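Local atomic coordinates of cytochrome P450 (Rhodococcus erythropolis, PDB entry 3WEC), a protein that appears to use a thiolate-ligated heme to hydroxylate the quinoline nitrogen of an aurachin precursor, a step essential for the antibiotic activity of aurachin alkaloids. Residues Asp84-Leu89 against Leu186-Ala191; Asp117-Ser122 against Glu222-Arg227; Ala273-Gln278 against Phe342-Pro347. All coordinates share one frame; numbering follows the deposited sequence.

How the interactions relate
From the N terminus, interaction 1 opens at 84-89, after helix 73-81. Interaction 2 opens at 117-122, on helix 107-121. Interaction 1 then closes at 186-191, between helices 172-182 and 194-216, and interaction 2 closes at 222-227, entering helix 224-230. The two loops therefore cross, and both spans are rich in helix and hold no strand. Their nearest atoms are about 13 Å apart. Interaction 1 borders the bound substrate, while Phe-119 of interaction 2 touches the heme. Interaction 3 follows in series. It joins helix 273-281 to the loop before helix 364-381, and lies across the chain's centre from interaction 1.

Interaction 1: residues Asp84-Leu89 against Leu186-Ala191; sequences DMPPFL and LDINFA. With AUI (3-[(2E,6E,9R)-9-hydroxy-3,7,11-trimethyldodeca-2,6,10-trien-1-yl]-2-methylquinolin-4(1H)-one), chain C.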
# COMPACT_ATOMS: atom_id res chain seq x y z
N ASP A 84 11.96 15.00 -14.50
CA ASP A 84 11.58 13.72 -15.13
C ASP A 84 10.92 12.81 -14.08
O ASP A 84 11.33 12.82 -12.94
CB ASP A 84 12.82 13.00 -15.66
CG ASP A 84 13.26 13.45 -17.06
OD1 ASP A 84 12.74 14.43 -17.67
OD2 ASP A 84 14.18 12.78 -17.57
N MET A 85 9.90 12.04 -14.48
CA MET A 85 9.34 10.96 -13.66
C MET A 85 10.40 9.97 -13.20
O MET A 85 11.16 9.47 -14.00
CB MET A 85 8.27 10.16 -14.44
CG MET A 85 6.86 10.74 -14.45
SD MET A 85 6.12 10.99 -12.82
CE MET A 85 5.78 9.31 -12.26
N PRO A 86 10.42 9.65 -11.89
CA PRO A 86 11.18 8.54 -11.30
C PRO A 86 10.55 7.22 -11.75
O PRO A 86 9.41 7.25 -12.22
CB PRO A 86 10.97 8.75 -9.80
CG PRO A 86 9.66 9.44 -9.71
CD PRO A 86 9.64 10.37 -10.86
N PRO A 87 11.27 6.09 -11.64
CA PRO A 87 10.63 4.79 -11.95
C PRO A 87 9.38 4.59 -11.11
O PRO A 87 9.41 4.72 -9.89
CB PRO A 87 11.69 3.76 -11.55
CG PRO A 87 12.97 4.50 -11.48
CD PRO A 87 12.64 5.93 -11.14
N PHE A 88 8.27 4.31 -11.78
CA PHE A 88 6.97 4.26 -11.13
C PHE A 88 6.09 3.19 -11.77
O PHE A 88 5.96 3.14 -13.01
CB PHE A 88 6.34 5.65 -11.20
CG PHE A 88 4.98 5.76 -10.56
CD1 PHE A 88 3.91 6.27 -11.28
CD2 PHE A 88 4.77 5.36 -9.25
CE1 PHE A 88 2.66 6.38 -10.70
CE2 PHE A 88 3.51 5.46 -8.66
CZ PHE A 88 2.46 5.97 -9.39
N LEU A 89 5.54 2.31 -10.92
CA LEU A 89 4.49 1.35 -11.31
C LEU A 89 3.40 2.11 -12.05
O LEU A 89 2.92 3.12 -11.55
CB LEU A 89 3.84 0.71 -10.06
CG LEU A 89 3.99 -0.74 -9.58
CD1 LEU A 89 2.82 -1.07 -8.66
CD2 LEU A 89 4.08 -1.77 -10.69
N LEU A 186 6.34 2.12 -5.75
CA LEU A 186 4.89 2.24 -5.45
C LEU A 186 4.54 3.72 -5.38
O LEU A 186 3.43 4.10 -5.63
CB LEU A 186 4.53 1.62 -4.07
CG LEU A 186 3.30 0.69 -3.88
CD1 LEU A 186 3.04 0.43 -2.40
CD2 LEU A 186 2.04 1.07 -4.68
N ASP A 187 5.48 4.55 -4.99
CA ASP A 187 5.14 5.93 -4.74
C ASP A 187 5.84 6.82 -5.77
O ASP A 187 6.81 6.40 -6.44
CB ASP A 187 5.47 6.28 -3.28
CG ASP A 187 4.68 7.50 -2.73
OD1 ASP A 187 3.99 8.25 -3.46
OD2 ASP A 187 4.80 7.76 -1.51
N ILE A 188 5.33 8.04 -5.94
CA ILE A 188 6.00 9.03 -6.75
C ILE A 188 6.94 9.84 -5.84
O ILE A 188 6.50 10.34 -4.81
CB ILE A 188 5.00 9.98 -7.46
CG1 ILE A 188 3.84 9.18 -8.08
CG2 ILE A 188 5.74 10.87 -8.47
CD1 ILE A 188 2.99 9.96 -9.07
N ASN A 189 8.20 9.99 -6.25
CA ASN A 189 9.18 10.77 -5.51
C ASN A 189 10.19 11.37 -6.47
O ASN A 189 10.98 10.63 -7.06
CB ASN A 189 9.94 9.90 -4.52
CG ASN A 189 10.63 10.71 -3.42
OD1 ASN A 189 10.23 10.64 -2.27
ND2 ASN A 189 11.66 11.47 -3.77
N PHE A 190 10.15 12.70 -6.61
CA PHE A 190 11.06 13.44 -7.45
C PHE A 190 12.27 13.88 -6.66
O PHE A 190 12.97 14.84 -7.03
CB PHE A 190 10.37 14.68 -7.97
CG PHE A 190 9.33 14.41 -8.99
CD1 PHE A 190 9.65 14.42 -10.33
CD2 PHE A 190 8.02 14.16 -8.61
CE1 PHE A 190 8.68 14.16 -11.29
CE2 PHE A 190 7.04 13.91 -9.55
CZ PHE A 190 7.37 13.90 -10.90
N ALA A 191 12.52 13.25 -5.52
CA ALA A 191 13.76 13.55 -4.79
C ALA A 191 14.62 12.28 -4.82
O ALA A 191 14.91 11.69 -3.76
CB ALA A 191 13.48 14.03 -3.36
O13 AUI C . -3.20 2.50 -6.88
C1 AUI C . -2.70 1.76 -6.00
C4 AUI C . -2.22 0.43 -6.39
C5 AUI C . -2.29 0.00 -7.72
C6 AUI C . -1.81 -1.26 -8.07
C7 AUI C . -1.24 -2.05 -7.07
C8 AUI C . -1.13 -1.66 -5.73
C9 AUI C . -1.60 -0.41 -5.33
N10 AUI C . -1.47 0.02 -4.03
C3 AUI C . -1.90 1.22 -3.60
C11 AUI C . -1.74 1.63 -2.14
C2 AUI C . -2.55 2.17 -4.56
C12 AUI C . -3.02 3.52 -4.09
C14 AUI C . -1.79 4.35 -3.72
C15 AUI C . -0.63 4.70 -4.33
C26 AUI C . -0.18 4.28 -5.72
C16 AUI C . 0.28 5.56 -3.49
C17 AUI C . 0.59 6.97 -4.00
C18 AUI C . 0.28 7.16 -5.46
C19 AUI C . 0.20 8.34 -6.11
C27 AUI C . 0.47 9.69 -5.48
C20 AUI C . -0.11 8.30 -7.58
C21 AUI C . -1.60 8.24 -7.94
O28 AUI C . -1.65 7.95 -9.33
C22 AUI C . -2.42 7.15 -7.28
C23 AUI C . -2.82 5.97 -7.83
C24 AUI C . -3.65 5.09 -6.96
C25 AUI C . -2.52 5.41 -9.21
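Phe-88 and Ile-188 meet beside the bound aurachin precursor. CG1 of Ile-188 lies over one face of the Phe-88 ring, offset toward the rim, in a CH-pi contact 3.8 Å from the centroid. The backbone oxygen of Leu-186 lies at the ring edge, 3.3 Å from Phe-88 CE2. Phe-88 CZ and Ile-188 CD1 both touch C20 of the ligand tail, the latter at 3.8 Å. Leu-186 CD2 packs 3.7 Å from the quinolone N10.

A second cluster lies farther from the ligand. Pro-86 CD sits over the face of the Phe-190 ring, 4.1 Å from its centroid. Met-85 SD makes an oblique Met-aromatic contact 3.7 Å from Phe-190 CZ. The Met-85 chain bends at chi2 and chi3, and CE reaches Ile-188 CG2.

The Asp-187 carboxylate ties its segment to a neighbouring loop, accepting the backbone N-H groups of Gly-398 and Leu-399. Phe-88, Leu-186, Asp-187 and Ile-188 line the substrate pocket; Met-85, Pro-86 and Phe-190 pack behind it. Phe-190 and Met-85 rest on helix 73-81, Leu-186 and Leu-89 on helix 240-271, and Pro-87 on helix 194-216.

Interaction 2: residues Asp117-Ser122 against Glu222-Arg227; sequences DAFTRS and EGLVRR
The backbone oxygen of Arg-121 is gripped twice by the guanidinium of Arg-227. NH1 donates the stronger bond to Arg-121 O, at 3.1 Å and 152°. NE adds a weak one. NH1 stands above the carbonyl plane, 47° out of it, while the oxygen meets the guanidinium close to its edge. The Arg-227 chain is bent at chi2 and chi3 to bring the group there. Its NE also packs against Arg-121 CB, 3.6 Å away.

The third nitrogen of the same guanidinium faces its own segment. Arg-227 NH2 forms a salt bridge of 3.1 Å with Glu-222 OE1, which lies in the guanidinium plane. These two partners hold the flat group in place. On the other segment, Arg-121 NE bridges to Asp-117 OD1, whose second oxygen bonds His-233.

Leu-224 carries most of the remaining packing. Leu-224 CD1 lies 3.5 Å from Ala-118 O and also touches Ala-118 CB. Leu-224 CD2 meets the edge of the Phe-119 ring, 4.0 Å from Phe-119 CD1. Ser-122 OG sits 3.4 Å from Leu-224 CA and gives a weak bond back to Ala-118 O. Ala-118 CB packs on CB of Arg-227. Gly-223 takes the N-cap position before helix 224-230.

Phe-119 and Leu-224 both rest on Ile-250 of helix 240-271, and Phe-119 touches the heme. The contact thus joins the last turn of helix 107-121 to the start of helix 224-230. The two arginines come near each other, with 6.1 Å between Arg-121 NH1 and Arg-227 NE. Asp-117 pairs with the first and Glu-222 with the second, which would be expected to ease the repulsion. Glu-222 also lies close to Arg-226, whose modelled place is less sure, so its charge is probably shared.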
# COMPACT_ATOMS: atom_id res chain seq x y z
N ASP A 117 -7.88 -15.50 -8.69
CA ASP A 117 -8.17 -16.94 -8.55
C ASP A 117 -6.85 -17.64 -8.08
O ASP A 117 -6.81 -18.36 -7.06
CB ASP A 117 -8.79 -17.51 -9.85
CG ASP A 117 -8.97 -19.01 -9.82
OD1 ASP A 117 -8.36 -19.67 -8.95
OD2 ASP A 117 -9.77 -19.58 -10.63
N ALA A 118 -5.76 -17.36 -8.78
CA ALA A 118 -4.48 -17.93 -8.37
C ALA A 118 -4.03 -17.41 -7.00
O ALA A 118 -3.35 -18.12 -6.25
CB ALA A 118 -3.43 -17.64 -9.40
N PHE A 119 -4.38 -16.17 -6.70
CA PHE A 119 -3.76 -15.50 -5.55
C PHE A 119 -4.31 -16.10 -4.24
O PHE A 119 -3.58 -16.30 -3.26
CB PHE A 119 -3.99 -13.99 -5.55
CG PHE A 119 -3.31 -13.30 -4.39
CD1 PHE A 119 -1.95 -12.97 -4.47
CD2 PHE A 119 -4.01 -12.93 -3.26
CE1 PHE A 119 -1.31 -12.33 -3.40
CE2 PHE A 119 -3.39 -12.28 -2.19
CZ PHE A 119 -2.03 -11.98 -2.25
N THR A 120 -5.60 -16.40 -4.28
CA THR A 120 -6.32 -16.95 -3.16
C THR A 120 -5.85 -18.38 -2.88
O THR A 120 -5.67 -18.76 -1.74
CB THR A 120 -7.82 -16.93 -3.47
OG1 THR A 120 -8.01 -17.63 -4.69
CG2 THR A 120 -8.30 -15.50 -3.68
N ARG A 121 -5.64 -19.17 -3.92
CA ARG A 121 -5.18 -20.53 -3.78
C ARG A 121 -3.80 -20.60 -3.18
O ARG A 121 -3.43 -21.63 -2.62
CB ARG A 121 -5.13 -21.19 -5.13
CG ARG A 121 -6.49 -21.38 -5.75
CD ARG A 121 -6.35 -21.89 -7.18
NE ARG A 121 -7.60 -22.41 -7.69
CZ ARG A 121 -8.14 -23.56 -7.31
NH1 ARG A 121 -7.56 -24.29 -6.36
NH2 ARG A 121 -9.29 -23.97 -7.85
N SER A 122 -3.04 -19.52 -3.33
CA SER A 122 -1.69 -19.39 -2.79
C SER A 122 -1.68 -18.68 -1.47
O SER A 122 -0.60 -18.36 -0.94
CB SER A 122 -0.83 -18.53 -3.73
OG SER A 122 -0.59 -19.20 -4.93
N GLU A 222 5.73 -25.04 -5.40
CA GLU A 222 4.36 -24.69 -5.01
C GLU A 222 4.24 -23.20 -4.64
O GLU A 222 5.09 -22.67 -3.91
CB GLU A 222 3.90 -25.52 -3.80
CG GLU A 222 3.80 -27.02 -4.03
CD GLU A 222 2.64 -27.44 -4.94
OE1 GLU A 222 1.88 -26.58 -5.44
OE2 GLU A 222 2.52 -28.67 -5.16
N GLY A 223 3.22 -22.52 -5.15
CA GLY A 223 3.04 -21.08 -4.88
C GLY A 223 2.52 -20.31 -6.08
O GLY A 223 1.98 -20.89 -7.01
N LEU A 224 2.75 -19.00 -6.07
CA LEU A 224 1.97 -18.06 -6.88
C LEU A 224 2.39 -18.06 -8.32
O LEU A 224 1.53 -18.13 -9.18
CB LEU A 224 2.00 -16.62 -6.31
CG LEU A 224 0.98 -15.71 -7.02
CD1 LEU A 224 -0.43 -16.20 -6.76
CD2 LEU A 224 1.14 -14.24 -6.64
N VAL A 225 3.70 -18.00 -8.56
CA VAL A 225 4.24 -18.08 -9.92
C VAL A 225 3.68 -19.28 -10.62
O VAL A 225 3.21 -19.17 -11.75
CB VAL A 225 5.78 -18.18 -9.98
CG1 VAL A 225 6.23 -18.11 -11.42
CG2 VAL A 225 6.41 -17.05 -9.20
N ARG A 226 3.71 -20.43 -9.96
CA ARG A 226 3.27 -21.63 -10.62
C ARG A 226 1.76 -21.54 -10.85
O ARG A 226 1.29 -21.80 -11.94
CB ARG A 226 3.66 -22.91 -9.84
CG ARG A 226 3.51 -24.19 -10.65
CD ARG A 226 3.27 -25.40 -9.76
NE ARG A 226 4.50 -26.14 -9.48
CZ ARG A 226 4.68 -26.92 -8.41
NH1 ARG A 226 3.71 -27.04 -7.51
NH2 ARG A 226 5.83 -27.58 -8.23
N ARG A 227 1.00 -21.14 -9.85
CA ARG A 227 -0.46 -21.10 -9.98
C ARG A 227 -0.96 -20.10 -11.02
O ARG A 227 -2.00 -20.34 -11.61
CB ARG A 227 -1.14 -20.86 -8.64
CG ARG A 227 -0.76 -21.89 -7.62
CD ARG A 227 -1.98 -22.52 -6.99
NE ARG A 227 -1.81 -22.56 -5.54
CZ ARG A 227 -1.02 -23.39 -4.87
NH1 ARG A 227 -0.97 -23.30 -3.55
NH2 ARG A 227 -0.28 -24.31 -5.50

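Interaction 3: residues Ala273-Gln278 against Phe342-Pro347; sequences ADQFEQ and FSVTRP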
# COMPACT_ATOMS: atom_id res chain seq x y z
N ALA A 273 -0.63 4.14 25.07
CA ALA A 273 -0.21 2.89 25.74
C ALA A 273 -1.39 2.11 26.29
O ALA A 273 -1.32 0.89 26.47
CB ALA A 273 0.81 3.18 26.83
N ASP A 274 -2.46 2.84 26.56
CA ASP A 274 -3.68 2.28 27.13
C ASP A 274 -4.41 1.38 26.12
O ASP A 274 -4.97 0.36 26.50
CB ASP A 274 -4.61 3.40 27.64
CG ASP A 274 -5.03 4.36 26.52
OD1 ASP A 274 -4.21 5.20 26.09
OD2 ASP A 274 -6.19 4.27 26.05
N GLN A 275 -4.38 1.77 24.83
CA GLN A 275 -5.06 1.02 23.76
C GLN A 275 -4.34 -0.30 23.53
O GLN A 275 -4.95 -1.32 23.17
CB GLN A 275 -5.08 1.82 22.44
CG GLN A 275 -5.91 3.10 22.44
CD GLN A 275 -7.38 2.86 22.72
OE1 GLN A 275 -7.97 1.89 22.24
NE2 GLN A 275 -7.99 3.74 23.52
N PHE A 276 -3.02 -0.26 23.70
CA PHE A 276 -2.18 -1.44 23.63
C PHE A 276 -2.52 -2.36 24.79
O PHE A 276 -2.75 -3.55 24.58
CB PHE A 276 -0.70 -1.06 23.65
CG PHE A 276 0.23 -2.23 23.54
CD1 PHE A 276 0.28 -3.00 22.37
CD2 PHE A 276 1.04 -2.59 24.61
CE1 PHE A 276 1.13 -4.08 22.26
CE2 PHE A 276 1.89 -3.68 24.50
CZ PHE A 276 1.94 -4.42 23.33
N GLU A 277 -2.58 -1.79 26.00
CA GLU A 277 -2.96 -2.53 27.20
C GLU A 277 -4.27 -3.31 26.99
O GLU A 277 -4.35 -4.50 27.35
CB GLU A 277 -3.04 -1.59 28.42
CG GLU A 277 -1.79 -1.64 29.29
CD GLU A 277 -1.54 -0.37 30.09
OE1 GLU A 277 -2.47 0.13 30.76
OE2 GLU A 277 -0.39 0.12 30.06
N GLN A 278 -5.25 -2.65 26.37
CA GLN A 278 -6.52 -3.28 25.95
C GLN A 278 -6.31 -4.54 25.11
O GLN A 278 -6.97 -5.55 25.35
CB GLN A 278 -7.36 -2.29 25.14
CG GLN A 278 -7.65 -0.97 25.85
CD GLN A 278 -9.01 -0.96 26.54
OE1 GLN A 278 -9.27 -1.73 27.47
NE2 GLN A 278 -9.88 -0.06 26.09
N PHE A 342 -7.93 7.29 18.57
CA PHE A 342 -7.51 5.96 18.26
C PHE A 342 -8.11 5.07 19.33
O PHE A 342 -7.77 5.18 20.52
CB PHE A 342 -5.97 5.84 18.18
CG PHE A 342 -5.47 4.41 17.97
CD1 PHE A 342 -4.88 3.71 19.02
CD2 PHE A 342 -5.56 3.79 16.73
CE1 PHE A 342 -4.42 2.42 18.83
CE2 PHE A 342 -5.08 2.51 16.53
CZ PHE A 342 -4.52 1.82 17.59
N SER A 343 -9.04 4.21 18.91
CA SER A 343 -9.69 3.27 19.83
C SER A 343 -9.75 1.88 19.21
O SER A 343 -10.36 1.69 18.16
CB SER A 343 -11.08 3.74 20.24
OG SER A 343 -11.77 2.74 20.97
N VAL A 344 -9.12 0.92 19.87
CA VAL A 344 -9.04 -0.46 19.40
C VAL A 344 -10.31 -1.21 19.81
O VAL A 344 -10.48 -2.40 19.50
CB VAL A 344 -7.81 -1.17 20.00
CG1 VAL A 344 -7.85 -2.65 19.73
CG2 VAL A 344 -6.52 -0.58 19.46
N THR A 345 -11.21 -0.54 20.51
CA THR A 345 -12.44 -1.22 20.90
C THR A 345 -13.65 -0.86 20.05
O THR A 345 -14.74 -1.37 20.28
CB THR A 345 -12.73 -1.11 22.41
OG1 THR A 345 -12.66 0.27 22.79
CG2 THR A 345 -11.70 -1.90 23.20
N ARG A 346 -13.46 0.01 19.05
CA ARG A 346 -14.49 0.30 18.05
C ARG A 346 -15.22 -0.94 17.51
O ARG A 346 -14.62 -1.75 16.80
CB ARG A 346 -13.88 1.07 16.88
CG ARG A 346 -14.07 2.56 16.96
CD ARG A 346 -13.33 3.25 15.83
NE ARG A 346 -12.74 4.53 16.25
CZ ARG A 346 -13.44 5.58 16.67
NH1 ARG A 346 -12.81 6.70 17.01
NH2 ARG A 346 -14.77 5.53 16.72
N PRO A 347 -16.51 -1.07 17.85
CA PRO A 347 -17.32 -2.20 17.40
C PRO A 347 -17.95 -1.87 16.04
O PRO A 347 -19.17 -1.87 15.90
CB PRO A 347 -18.37 -2.33 18.50
CG PRO A 347 -18.43 -0.99 19.20
CD PRO A 347 -17.31 -0.13 18.66
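Gln-275 brings CB and CG against the CD1-CE1 side of the Phe-342 ring, at an oblique approach. CG lies 3.6 Å from Phe-342 CD1, and CB lies 3.7 Å from CE1. The two side chains run past each other in opposite directions, with the amide and ring planes 80° apart. Gln-275 CG is anti to the carbonyl carbon, and chi2 (-61°) bends the chain so that CD turns toward the loop.

The amide oxygen then bonds to the loop. Val-344 N donates to Gln-275 OE1 at 2.8 Å, nearly straight at 169°, from above the carbonyl plane. NE2 gives a weak bond to Asp-274 OD2, 3.1 Å away. Farther along the helix, Gln-278 NE2 touches Thr-345 CG2 at 3.9 Å, the two side chains crossing at about a right angle.

The accepted N-H belongs to a type I beta turn, Ser-343 to Arg-346. Thr-345 OG1 donates to Ser-343 OG within it. Phe-342 meets Phe-269 edge-to-face and packs on helix 286-296, while Arg-346 pairs with Glu-292 and Glu-337.

The joint between helix 273-281 and this loop lies away from the heme and substrate. One glutamine does most of the work, since its methylenes pack against an aromatic ring and its oxygen satisfies a turn N-H.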